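Titin (Homo sapiens, PDB 2A38) probably acts as a giant molecular spring and scaffold of striated muscle, its N-terminal immunoglobulin pair Z1Z2 lying at the Z-disc end. Local coordinates at residues A[125-128]-A[132-135]; A[159-164]-A[172-177]. All blocks are in the same frame, centred on the assembly; numbering follows the deposited sequence.

Contact 1 (A[125-128]-A[132-135]); sequences VRVT and TPVV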
loop_
_atom_site.group_PDB
_atom_site.type_symbol
_atom_site.label_atom_id
_atom_site.label_comp_id
_atom_site.label_asym_id
_atom_site.label_seq_id
_atom_site.Cartn_x
_atom_site.Cartn_y
_atom_site.Cartn_z
ATOM N N VAL A 125 20.527 6.137 -2.921
ATOM C CA VAL A 125 19.315 6.680 -2.342
ATOM C C VAL A 125 18.251 5.581 -2.391
ATOM O O VAL A 125 18.287 4.693 -3.247
ATOM C CB VAL A 125 18.778 7.898 -3.141
ATOM C CG1 VAL A 125 19.783 9.033 -3.125
ATOM C CG2 VAL A 125 18.464 7.484 -4.579
ATOM N N ARG A 126 17.321 5.620 -1.454
ATOM C CA ARG A 126 16.214 4.672 -1.439
ATOM C C ARG A 126 14.985 5.576 -1.393
ATOM O O ARG A 126 14.842 6.387 -0.487
ATOM C CB ARG A 126 16.260 3.760 -0.209
ATOM C CG ARG A 126 15.080 2.810 -0.162
ATOM C CD ARG A 126 15.175 1.837 0.995
ATOM N NE ARG A 126 16.101 0.739 0.727
ATOM C CZ ARG A 126 15.859 -0.254 -0.125
ATOM N NH1 ARG A 126 14.717 -0.297 -0.804
ATOM N NH2 ARG A 126 16.759 -1.216 -0.288
ATOM N N VAL A 127 14.118 5.454 -2.391
ATOM C CA VAL A 127 12.934 6.304 -2.476
ATOM C C VAL A 127 11.626 5.531 -2.488
ATOM O O VAL A 127 11.509 4.497 -3.145
ATOM C CB VAL A 127 12.961 7.164 -3.765
ATOM C CG1 VAL A 127 11.778 8.117 -3.776
ATOM C CG2 VAL A 127 14.257 7.926 -3.861
ATOM N N THR A 128 10.639 6.054 -1.770
ATOM C CA THR A 128 9.316 5.442 -1.722
ATOM C C THR A 128 8.280 6.486 -2.119
ATOM O O THR A 128 8.571 7.682 -2.151
ATOM C CB THR A 128 8.973 4.930 -0.317
ATOM O OG1 THR A 128 9.091 6.009 0.623
ATOM C CG2 THR A 128 9.909 3.781 0.080
ATOM N N THR A 132 4.491 5.304 -7.801
ATOM C CA THR A 132 5.934 5.124 -7.765
ATOM C C THR A 132 6.598 6.385 -8.326
ATOM O O THR A 132 6.217 6.878 -9.393
ATOM C CB THR A 132 6.343 3.930 -8.615
ATOM O OG1 THR A 132 5.609 2.777 -8.184
ATOM C CG2 THR A 132 7.836 3.676 -8.481
ATOM N N PRO A 133 7.599 6.924 -7.618
ATOM C CA PRO A 133 8.267 8.134 -8.100
ATOM C C PRO A 133 9.179 7.925 -9.307
ATOM O O PRO A 133 9.680 6.830 -9.543
ATOM C CB PRO A 133 9.066 8.598 -6.883
ATOM C CG PRO A 133 8.352 7.977 -5.719
ATOM C CD PRO A 133 8.029 6.608 -6.247
ATOM N N VAL A 134 9.370 8.991 -10.074
ATOM C CA VAL A 134 10.280 8.975 -11.211
ATOM C C VAL A 134 11.518 9.607 -10.594
ATOM O O VAL A 134 11.441 10.700 -10.032
ATOM C CB VAL A 134 9.786 9.866 -12.362
ATOM C CG1 VAL A 134 10.872 9.974 -13.431
ATOM C CG2 VAL A 134 8.508 9.288 -12.954
ATOM N N VAL A 135 12.655 8.929 -10.688
ATOM C CA VAL A 135 13.885 9.431 -10.083
ATOM C C VAL A 135 14.954 9.770 -11.113
ATOM O O VAL A 135 15.240 8.977 -12.007
ATOM C CB VAL A 135 14.452 8.383 -9.096
ATOM C CG1 VAL A 135 15.607 8.952 -8.308
ATOM C CG2 VAL A 135 13.356 7.922 -8.154
#
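The pyrrolidine ring of Pro133 meets segment 125-128 with CG as the leading atom: Thr128 O lies at the ring's edge, beyond CG, while Val127 CG1 comes in obliquely, above the CB-CG side. The other flat group is the main-chain carbonyl of Thr128: Pro133 CG stands over one of its faces, 3.6 Å from Thr128 O and 3.9 Å from Thr128 C, so the meeting is one of van der Waals packing. On the same corner of the ring, Val127 CG1 lies 3.9 Å from Pro133 CG and 4.2 Å from Pro133 CB, the two side chains sliding past each other in opposite directions. Val127 sends its methyls two ways: CG1 is anti to the backbone N (chi1 -176°) and takes the proline, while CG2 lies beside that N and looks to Val135, whose CG2 is 4.4 Å away, a looser touch. Phe106 and Ala178 add to the apolar surroundings of Val127, and Pro104 touches Pro133. The two segments are not paired as strands; at their nearest, the CA atoms of Thr128 and Thr132 are 6.9 Å apart, and the chains then diverge toward Val125 and Val135. Strand 119-130 belongs to one sheet and strand 134-139 to the other, so this is the B-to-C crossover of an immunoglobulin I-set beta-sandwich.

Contact 2 (A[159-164]-A[172-177]); sequences YSLLIA and GTYSVN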
loop_
_atom_site.group_PDB
_atom_site.type_symbol
_atom_site.label_atom_id
_atom_site.label_comp_id
_atom_site.label_asym_id
_atom_site.label_seq_id
_atom_site.Cartn_x
_atom_site.Cartn_y
_atom_site.Cartn_z
ATOM N N TYR A 159 18.318 3.271 -5.779
ATOM C CA TYR A 159 18.997 3.797 -6.961
ATOM C C TYR A 159 20.423 4.118 -6.573
ATOM O O TYR A 159 20.679 4.627 -5.483
ATOM C CB TYR A 159 18.338 5.079 -7.476
ATOM C CG TYR A 159 16.946 4.904 -8.019
ATOM C CD1 TYR A 159 15.859 4.722 -7.162
ATOM C CD2 TYR A 159 16.709 4.937 -9.394
ATOM C CE1 TYR A 159 14.564 4.582 -7.659
ATOM C CE2 TYR A 159 15.423 4.800 -9.906
ATOM C CZ TYR A 159 14.353 4.625 -9.035
ATOM O OH TYR A 159 13.070 4.508 -9.538
ATOM N N SER A 160 21.350 3.823 -7.470
ATOM C CA SER A 160 22.747 4.074 -7.196
ATOM C C SER A 160 23.437 4.731 -8.370
ATOM O O SER A 160 23.072 4.515 -9.524
ATOM C CB SER A 160 23.462 2.760 -6.885
ATOM O OG SER A 160 22.763 2.028 -5.889
ATOM N N LEU A 161 24.426 5.552 -8.049
ATOM C CA LEU A 161 25.247 6.212 -9.042
ATOM C C LEU A 161 26.650 5.743 -8.691
ATOM O O LEU A 161 27.189 6.087 -7.641
ATOM C CB LEU A 161 25.174 7.734 -8.933
ATOM C CG LEU A 161 26.254 8.413 -9.786
ATOM C CD1 LEU A 161 26.131 7.956 -11.228
ATOM C CD2 LEU A 161 26.127 9.921 -9.698
ATOM N N LEU A 162 27.222 4.928 -9.562
ATOM C CA LEU A 162 28.556 4.414 -9.342
ATOM C C LEU A 162 29.557 5.123 -10.236
ATOM O O LEU A 162 29.366 5.213 -11.450
ATOM C CB LEU A 162 28.599 2.913 -9.626
ATOM C CG LEU A 162 30.003 2.303 -9.652
ATOM C CD1 LEU A 162 30.596 2.319 -8.244
ATOM C CD2 LEU A 162 29.939 0.896 -10.193
ATOM N N ILE A 163 30.607 5.653 -9.618
ATOM C CA ILE A 163 31.684 6.312 -10.343
ATOM C C ILE A 163 32.832 5.341 -10.101
ATOM O O ILE A 163 33.375 5.263 -8.998
ATOM C CB ILE A 163 31.985 7.705 -9.752
ATOM C CG1 ILE A 163 30.696 8.533 -9.722
ATOM C CG2 ILE A 163 33.014 8.426 -10.599
ATOM C CD1 ILE A 163 30.857 9.884 -9.081
ATOM N N ALA A 164 33.153 4.566 -11.130
ATOM C CA ALA A 164 34.185 3.544 -11.059
ATOM C C ALA A 164 35.575 4.071 -10.712
ATOM O O ALA A 164 36.312 3.445 -9.937
ATOM C CB ALA A 164 34.227 2.775 -12.374
ATOM N N GLY A 172 31.809 18.034 -7.444
ATOM C CA GLY A 172 30.663 18.879 -7.695
ATOM C C GLY A 172 29.487 18.554 -6.809
ATOM O O GLY A 172 29.585 17.733 -5.892
ATOM N N THR A 173 28.369 19.213 -7.086
ATOM C CA THR A 173 27.151 19.004 -6.323
ATOM C C THR A 173 26.295 17.952 -7.003
ATOM O O THR A 173 25.879 18.126 -8.147
ATOM C CB THR A 173 26.348 20.301 -6.207
ATOM O OG1 THR A 173 27.093 21.248 -5.433
ATOM C CG2 THR A 173 25.022 20.044 -5.530
ATOM N N TYR A 174 26.056 16.851 -6.301
ATOM C CA TYR A 174 25.242 15.781 -6.845
ATOM C C TYR A 174 23.891 15.791 -6.180
ATOM O O TYR A 174 23.795 15.957 -4.969
ATOM C CB TYR A 174 25.916 14.424 -6.641
ATOM C CG TYR A 174 27.077 14.211 -7.580
ATOM C CD1 TYR A 174 28.298 14.855 -7.370
ATOM C CD2 TYR A 174 26.939 13.414 -8.713
ATOM C CE1 TYR A 174 29.348 14.713 -8.266
ATOM C CE2 TYR A 174 27.980 13.266 -9.615
ATOM C CZ TYR A 174 29.182 13.918 -9.387
ATOM O OH TYR A 174 30.210 13.782 -10.287
ATOM N N SER A 175 22.843 15.629 -6.977
ATOM C CA SER A 175 21.495 15.618 -6.437
ATOM C C SER A 175 20.594 14.611 -7.139
ATOM O O SER A 175 20.874 14.150 -8.249
ATOM C CB SER A 175 20.878 17.001 -6.568
ATOM O OG SER A 175 20.922 17.424 -7.915
ATOM N N VAL A 176 19.513 14.257 -6.470
ATOM C CA VAL A 176 18.553 13.344 -7.044
ATOM C C VAL A 176 17.202 13.978 -6.812
ATOM O O VAL A 176 16.923 14.511 -5.739
ATOM C CB VAL A 176 18.607 11.950 -6.392
ATOM C CG1 VAL A 176 18.638 12.086 -4.900
ATOM C CG2 VAL A 176 17.406 11.130 -6.822
ATOM N N ASN A 177 16.385 13.947 -7.851
ATOM C CA ASN A 177 15.052 14.509 -7.817
ATOM C C ASN A 177 14.041 13.382 -7.994
ATOM O O ASN A 177 14.156 12.589 -8.931
ATOM C CB ASN A 177 14.914 15.504 -8.952
ATOM C CG ASN A 177 14.107 16.683 -8.566
ATOM O OD1 ASN A 177 12.880 16.640 -8.578
ATOM N ND2 ASN A 177 14.788 17.758 -8.192
#
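Leu161 CD2 packs on the Tyr174 ring in the core of the immunoglobulin sandwich, where Tyr174, near the start of strand 172-180, forms a tyrosine corner. The methyl sits 3.7 Å from Tyr174 CD2 and 3.8 Å from Tyr174 CE2, touching one side of the ring obliquely, and the two side chains cross at about a right angle. Leu161 reaches it because CG is anti to the backbone N (chi1 168°), which throws the isobutyl group across the gap between the sheets. Ile163 lies two residues on and on the same side of its strand; the Ile163 and Tyr174 side chains approach each other from opposite directions. Tyr174 CG lies anti to its carbonyl carbon (chi1 -75°), extending the ring from strand 172-180 toward strand 158-166. In the next shell Phe150 touches both Ile163 and Tyr174, and Ile152 touches Leu161. The hydroxyl end is fixed from its own chain: Tyr174 OH is hydrogen-bonded to the main-chain O of Asp170, four residues earlier, which pins the phenol to the turn between the strands and gives its buried oxygen a polar partner. Beside that bond, the Ile163 CD1 methyl comes to 4.1 Å from Tyr174 OH.

Both contacts belong to the second immunoglobulin domain. Past the first domain and strands 102-106 and 113-115, the chain runs along strand 119-130 and turns through three residues to strand 134-139, where contact 1 closes a short loop. It then passes through strand 150-155 into strand 158-166, and contact 2 closes the E-to-F connection, with seven residues between its segments. The loops follow in series, neither nesting nor crossing, yet each spans the same two sheets. Strands 119-130 and 158-166 are neighbours in one, joined by a probable hydrogen bond of 2.9 Å between Val125 O and Tyr159 N; strands 134-139 and 172-180 are neighbours in the other. Between the contacts, Val125, Val135, Tyr159 and Val176 continue the core.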